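Malonyl CoA-acyl carrier protein transacylase (PDB 3IM9) catalyses transfer of the malonyl group from malonyl-CoA to holo acyl carrier protein, supplying malonyl-ACP for bacterial fatty acid biosynthesis. Local coordinates at residues K212-D217 with K255-P260; N237-G242 with K250-K255. All blocks are in the same frame, centred on the assembly; numbering follows the deposited sequence.

How the contacts relate
Along the chain, 212-217 comes first, leading into helix 215-222, and contact 1 brings it against 255-260, which takes in the last part of helix 246-256 and a beta turn. Contact 2 falls within this excursion, its second segment ending on Lys255, where contact 1 resumes: a loop between strands 234-235 and 242-243 folds back, after a much shorter path, on helix 246-256. Lys255 belongs to both contacts, and Glu215 of contact 1 also packs on Val254 of contact 2. Helix 246-256 is thus held to helix 215-222 and to the strand-linking loop, while two of its residues, Met253 and Gln256, bind the same calcium ion beside the presumed active site.

Contact 1. Residues K212-D217 with K255-P260; sequences KVIEED and KQLYSP. With CA (calcium ion), chain B.
The aliphatic chain of Lys212 lies over one face of the Tyr258 ring, in an acyltransferase-domain region near the C-terminal part of helix 246-256, with a type I beta turn from Gln256 to Ser259. The contact is CH-pi in kind: Lys212 CG stands 3.9 Å from the Tyr258 ring centroid, 21° off the normal, and the extended chain carries CE on to Tyr258 CD2 at 3.6 Å. With chi1 at 54°, Tyr258 CG sits between its own backbone N and carbonyl carbon, which folds the ring back over the turn and places Lys255 O above its opposite face. Glu215 reaches the same ring obliquely, its carboxylate plane tilted from that of the ring; OE1 passes Tyr258 OH at 3.8 Å, a distance for packing rather than bonding. Deeper down, Ile214 and Leu257 cross at about a right angle, and their CD1 methyls meet at 4.1 Å. Ile214 also rests on Leu125 and Met126 of helix 112-128, and Leu257 on Arg122, so the contact is continuous with that helix. The turn borders the catalytic centre: Ser259 O accepts a hydrogen bond from ND1 of His207, a probable active-site residue, and Gln256 NE2 donates to the backbone O of Ser97, the likely nucleophile. Gln256 OE1 binds the calcium ion at 2.6 Å. Lys255 O takes two donors from opposite faces of its plane, Tyr258 N and Ser259 OG. Ser259 OG lies 2.7 Å from Lys255 O, 47° out of the carbonyl plane.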
loop_
_atom_site.group_PDB
_atom_site.type_symbol
_atom_site.label_atom_id
_atom_site.label_comp_id
_atom_site.label_asym_id
_atom_site.label_seq_id
_atom_site.Cartn_x
_atom_site.Cartn_y
_atom_site.Cartn_z
ATOM N N LYS A 212 9.130 -9.262 -12.256
ATOM C CA LYS A 212 10.530 -9.711 -12.001
ATOM C C LYS A 212 11.534 -8.946 -12.824
ATOM O O LYS A 212 12.728 -8.857 -12.439
ATOM C CB LYS A 212 10.615 -11.206 -12.283
ATOM C CG LYS A 212 9.984 -11.942 -11.158
ATOM C CD LYS A 212 9.863 -13.451 -11.522
ATOM C CE LYS A 212 9.036 -14.284 -10.468
ATOM N NZ LYS A 212 8.895 -15.769 -10.822
ATOM N N VAL A 213 11.125 -8.299 -13.916
ATOM C CA VAL A 213 12.045 -7.523 -14.778
ATOM C C VAL A 213 12.741 -6.393 -14.028
ATOM O O VAL A 213 13.802 -5.930 -14.523
ATOM C CB VAL A 213 11.400 -6.970 -16.092
ATOM C CG1 VAL A 213 10.978 -8.127 -16.979
ATOM C CG2 VAL A 213 10.287 -5.975 -15.787
ATOM N N ILE A 214 12.169 -5.919 -12.909
ATOM C CA ILE A 214 12.805 -4.795 -12.184
ATOM C C ILE A 214 13.440 -5.222 -10.862
ATOM O O ILE A 214 13.969 -4.375 -10.142
ATOM C CB ILE A 214 11.801 -3.632 -11.904
ATOM C CG1 ILE A 214 10.651 -4.063 -10.993
ATOM C CG2 ILE A 214 11.349 -2.988 -13.259
ATOM C CD1 ILE A 214 9.860 -2.818 -10.386
ATOM N N GLU A 215 13.418 -6.513 -10.580
ATOM C CA GLU A 215 13.974 -7.057 -9.308
ATOM C C GLU A 215 15.438 -6.650 -9.153
ATOM O O GLU A 215 15.851 -6.144 -8.081
ATOM C CB GLU A 215 13.859 -8.617 -9.293
ATOM C CG GLU A 215 14.613 -9.251 -8.164
ATOM C CD GLU A 215 14.330 -10.751 -8.066
ATOM O OE1 GLU A 215 14.573 -11.304 -6.986
ATOM O OE2 GLU A 215 13.867 -11.348 -9.073
ATOM N N GLU A 216 16.243 -6.862 -10.181
ATOM C CA GLU A 216 17.673 -6.592 -9.971
ATOM C C GLU A 216 17.965 -5.117 -9.744
ATOM O O GLU A 216 18.793 -4.812 -8.845
ATOM C CB GLU A 216 18.531 -7.075 -11.169
ATOM C CG GLU A 216 18.707 -8.556 -11.301
ATOM C CD GLU A 216 19.071 -8.880 -12.762
ATOM O OE1 GLU A 216 20.187 -8.463 -13.225
ATOM O OE2 GLU A 216 18.186 -9.470 -13.458
ATOM N N ASP A 217 17.361 -4.242 -10.517
ATOM C CA ASP A 217 17.610 -2.817 -10.390
ATOM C C ASP A 217 17.148 -2.326 -8.991
ATOM O O ASP A 217 17.828 -1.530 -8.306
ATOM C CB ASP A 217 16.860 -2.015 -11.460
ATOM C CG ASP A 217 17.499 -2.180 -12.859
ATOM O OD1 ASP A 217 18.665 -2.614 -12.930
ATOM O OD2 ASP A 217 16.852 -1.878 -13.889
ATOM N N LYS A 255 10.567 -9.163 -3.062
ATOM C CA LYS A 255 9.519 -10.160 -3.521
ATOM C C LYS A 255 8.159 -9.494 -3.689
ATOM O O LYS A 255 7.389 -9.887 -4.539
ATOM C CB LYS A 255 9.355 -11.282 -2.514
ATOM C CG LYS A 255 10.657 -12.060 -2.370
ATOM C CD LYS A 255 10.456 -13.226 -1.399
ATOM C CE LYS A 255 11.794 -14.064 -1.422
ATOM N NZ LYS A 255 11.699 -15.251 -0.478
ATOM N N GLN A 256 7.923 -8.442 -2.896
ATOM C CA GLN A 256 6.626 -7.746 -2.905
ATOM C C GLN A 256 6.316 -7.239 -4.337
ATOM O O GLN A 256 5.140 -7.235 -4.756
ATOM C CB GLN A 256 6.679 -6.555 -1.955
ATOM C CG GLN A 256 5.273 -5.957 -1.669
ATOM C CD GLN A 256 5.346 -4.447 -1.423
ATOM O OE1 GLN A 256 6.056 -3.720 -2.112
ATOM N NE2 GLN A 256 4.618 -3.989 -0.442
ATOM N N LEU A 257 7.340 -6.881 -5.077
ATOM C CA LEU A 257 7.164 -6.306 -6.437
ATOM C C LEU A 257 6.396 -7.252 -7.328
ATOM O O LEU A 257 5.644 -6.723 -8.193
ATOM C CB LEU A 257 8.506 -5.953 -7.087
ATOM C CG LEU A 257 9.353 -4.900 -6.297
ATOM C CD1 LEU A 257 10.723 -4.842 -6.925
ATOM C CD2 LEU A 257 8.661 -3.501 -6.387
ATOM N N TYR A 258 6.679 -8.533 -7.211
ATOM C CA TYR A 258 6.160 -9.456 -8.213
ATOM C C TYR A 258 5.236 -10.469 -7.627
ATOM O O TYR A 258 4.951 -11.545 -8.242
ATOM C CB TYR A 258 7.300 -10.117 -9.023
ATOM C CG TYR A 258 8.361 -10.795 -8.171
ATOM C CD1 TYR A 258 9.547 -10.081 -7.865
ATOM C CD2 TYR A 258 8.176 -12.069 -7.705
ATOM C CE1 TYR A 258 10.520 -10.705 -7.112
ATOM C CE2 TYR A 258 9.143 -12.685 -6.935
ATOM C CZ TYR A 258 10.283 -11.985 -6.655
ATOM O OH TYR A 258 11.228 -12.733 -5.870
ATOM N N SER A 259 4.789 -10.228 -6.407
ATOM C CA SER A 259 3.905 -11.133 -5.666
ATOM C C SER A 259 2.596 -10.446 -5.338
ATOM O O SER A 259 2.573 -9.208 -5.176
ATOM C CB SER A 259 4.591 -11.527 -4.344
ATOM O OG SER A 259 5.868 -12.147 -4.654
ATOM N N PRO A 260 1.521 -11.186 -5.170
ATOM C CA PRO A 260 0.217 -10.592 -4.824
ATOM C C PRO A 260 0.276 -9.949 -3.421
ATOM O O PRO A 260 1.010 -10.432 -2.533
ATOM C CB PRO A 260 -0.779 -11.766 -4.821
ATOM C CG PRO A 260 0.041 -12.952 -5.221
ATOM C CD PRO A 260 1.461 -12.641 -5.408
HETATM CA CA CA B . 8.518 -3.266 -2.836
#

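Contact 2. Residues N237-G242 with K250-K255; sequences NVNAQG and KSNMVK. With CA (calcium ion), chain B.
The loop 237-242 runs past one side of helix 246-256, with Val238 and Asn252 closest at 6.5 Å between their CA atoms. Val238 carries the contact, its two methyls dividing the work. CG1, anti to the carbonyl carbon (chi1 -67°), lies against the helix backbone, 3.4 Å from Asn252 O, and touches the root of the Lys255 side chain, with CB at 3.9 Å; beyond CB that lysine extends off from the loop. CG2 packs on the side-chain amide of Asn252, 3.4 Å from its CG, and is also near OD1. Asn239 adds a looser touch: its ND2 is 4.0 Å from Asn252 ND2, with the amide planes 60° apart. Both nitrogens are donors, so they only pass each other; each gives a hydrogen bond to another partner, Asn239 ND2 to Glu243 OE2 and Asn252 ND2 to Gln236 OE1, which fixes how the amides are turned. The direct contact is largely van der Waals packing of valine methyls on polar groups, and a polar link between the segments runs through water: one molecule accepts from Val238 N and donates to Asn252 O, both at 3.2 Å. Within the loop, Gln241 N makes a weak hydrogen bond to Asn239 OD1. One residue along the helix, Met253 points its CB away from the loop and packs on Glu100 and Leu104 of helix 99-106, while its backbone O binds the calcium ion at 2.7 Å. Tyr101 OH and Gln256 OE1 bind the same ion. The arrangement is a beta-hairpin connection, between strands 234-235 and 242-243, seated on the helix that supplies a backbone ligand to the calcium site of this FabD-family acyltransferase domain.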
loop_
_atom_site.group_PDB
_atom_site.type_symbol
_atom_site.label_atom_id
_atom_site.label_comp_id
_atom_site.label_asym_id
_atom_site.label_seq_id
_atom_site.Cartn_x
_atom_site.Cartn_y
_atom_site.Cartn_z
ATOM N N ASN A 237 3.143 -7.766 2.957
ATOM C CA ASN A 237 2.195 -8.111 1.928
ATOM C C ASN A 237 2.455 -9.476 1.280
ATOM O O ASN A 237 1.506 -10.102 0.802
ATOM C CB ASN A 237 2.265 -7.042 0.799
ATOM C CG ASN A 237 1.630 -5.720 1.134
ATOM O OD1 ASN A 237 0.911 -5.517 2.162
ATOM N ND2 ASN A 237 1.920 -4.789 0.265
ATOM N N VAL A 238 3.734 -9.869 1.185
ATOM C CA VAL A 238 4.110 -11.107 0.399
ATOM C C VAL A 238 3.573 -12.325 1.139
ATOM O O VAL A 238 3.075 -13.241 0.516
ATOM C CB VAL A 238 5.638 -11.212 0.169
ATOM C CG1 VAL A 238 6.117 -10.181 -0.702
ATOM C CG2 VAL A 238 6.467 -11.101 1.389
ATOM N N ASN A 239 3.683 -12.330 2.488
ATOM C CA ASN A 239 3.410 -13.594 3.261
ATOM C C ASN A 239 2.401 -13.464 4.351
ATOM O O ASN A 239 2.032 -14.465 4.975
ATOM C CB ASN A 239 4.788 -14.124 3.847
ATOM C CG ASN A 239 5.384 -13.178 4.925
ATOM O OD1 ASN A 239 4.920 -12.043 5.107
ATOM N ND2 ASN A 239 6.405 -13.665 5.715
ATOM N N ALA A 240 1.876 -12.237 4.557
ATOM C CA ALA A 240 0.780 -12.016 5.534
ATOM C C ALA A 240 1.172 -12.453 6.927
ATOM O O ALA A 240 0.275 -12.949 7.646
ATOM C CB ALA A 240 -0.565 -12.686 5.073
ATOM N N GLN A 241 2.407 -12.235 7.321
ATOM C CA GLN A 241 2.757 -12.518 8.723
ATOM C C GLN A 241 3.648 -11.411 9.244
ATOM O O GLN A 241 4.340 -10.730 8.451
ATOM C CB GLN A 241 3.488 -13.874 8.842
ATOM C CG GLN A 241 2.683 -15.076 8.395
ATOM C CD GLN A 241 3.526 -16.362 8.457
ATOM O OE1 GLN A 241 2.997 -17.470 8.299
ATOM N NE2 GLN A 241 4.815 -16.217 8.657
ATOM N N GLY A 242 3.637 -11.197 10.572
ATOM C CA GLY A 242 4.530 -10.187 11.227
ATOM C C GLY A 242 5.971 -10.529 11.091
ATOM O O GLY A 242 6.401 -11.719 11.252
ATOM N N LYS A 250 13.735 -6.801 4.211
ATOM C CA LYS A 250 14.319 -6.256 2.981
ATOM C C LYS A 250 14.092 -7.244 1.815
ATOM O O LYS A 250 13.660 -6.879 0.694
ATOM C CB LYS A 250 15.812 -5.959 3.203
ATOM C CG LYS A 250 16.554 -5.412 1.947
ATOM C CD LYS A 250 18.072 -5.087 2.292
ATOM C CE LYS A 250 18.849 -4.664 1.020
ATOM N NZ LYS A 250 20.341 -4.713 1.224
ATOM N N SER A 251 14.336 -8.534 2.049
ATOM C CA SER A 251 14.156 -9.517 0.982
ATOM C C SER A 251 12.681 -9.557 0.551
ATOM O O SER A 251 12.349 -9.639 -0.645
ATOM C CB SER A 251 14.483 -10.914 1.579
ATOM O OG SER A 251 14.234 -11.875 0.588
ATOM N N ASN A 252 11.785 -9.403 1.510
ATOM C CA ASN A 252 10.338 -9.406 1.211
ATOM C C ASN A 252 9.888 -8.128 0.505
ATOM O O ASN A 252 8.845 -8.196 -0.173
ATOM C CB ASN A 252 9.572 -9.605 2.511
ATOM C CG ASN A 252 9.542 -11.087 2.907
ATOM O OD1 ASN A 252 9.781 -11.970 2.063
ATOM N ND2 ASN A 252 9.232 -11.346 4.135
ATOM N N MET A 253 10.655 -7.051 0.602
ATOM C CA MET A 253 10.282 -5.897 -0.195
ATOM C C MET A 253 10.627 -6.116 -1.646
ATOM O O MET A 253 9.929 -5.498 -2.536
ATOM C CB MET A 253 11.073 -4.638 0.296
ATOM C CG MET A 253 10.668 -4.211 1.800
ATOM S SD MET A 253 8.983 -4.466 2.295
ATOM C CE MET A 253 8.064 -3.303 1.173
ATOM N N VAL A 254 11.727 -6.838 -1.943
ATOM C CA VAL A 254 11.969 -7.121 -3.324
ATOM C C VAL A 254 10.879 -8.138 -3.859
ATOM O O VAL A 254 10.293 -7.907 -4.959
ATOM C CB VAL A 254 13.397 -7.763 -3.513
ATOM C CG1 VAL A 254 13.608 -7.986 -4.994
ATOM C CG2 VAL A 254 14.399 -6.751 -2.960
ATOM N N LYS A 255 10.567 -9.163 -3.062
ATOM C CA LYS A 255 9.519 -10.160 -3.521
ATOM C C LYS A 255 8.159 -9.494 -3.689
ATOM O O LYS A 255 7.389 -9.887 -4.539
ATOM C CB LYS A 255 9.355 -11.282 -2.514
ATOM C CG LYS A 255 10.657 -12.060 -2.370
ATOM C CD LYS A 255 10.456 -13.226 -1.399
ATOM C CE LYS A 255 11.794 -14.064 -1.422
ATOM N NZ LYS A 255 11.699 -15.251 -0.478
HETATM CA CA CA B . 8.518 -3.266 -2.836
HETATM O O HOH W 1 6.080 -7.742 1.449
#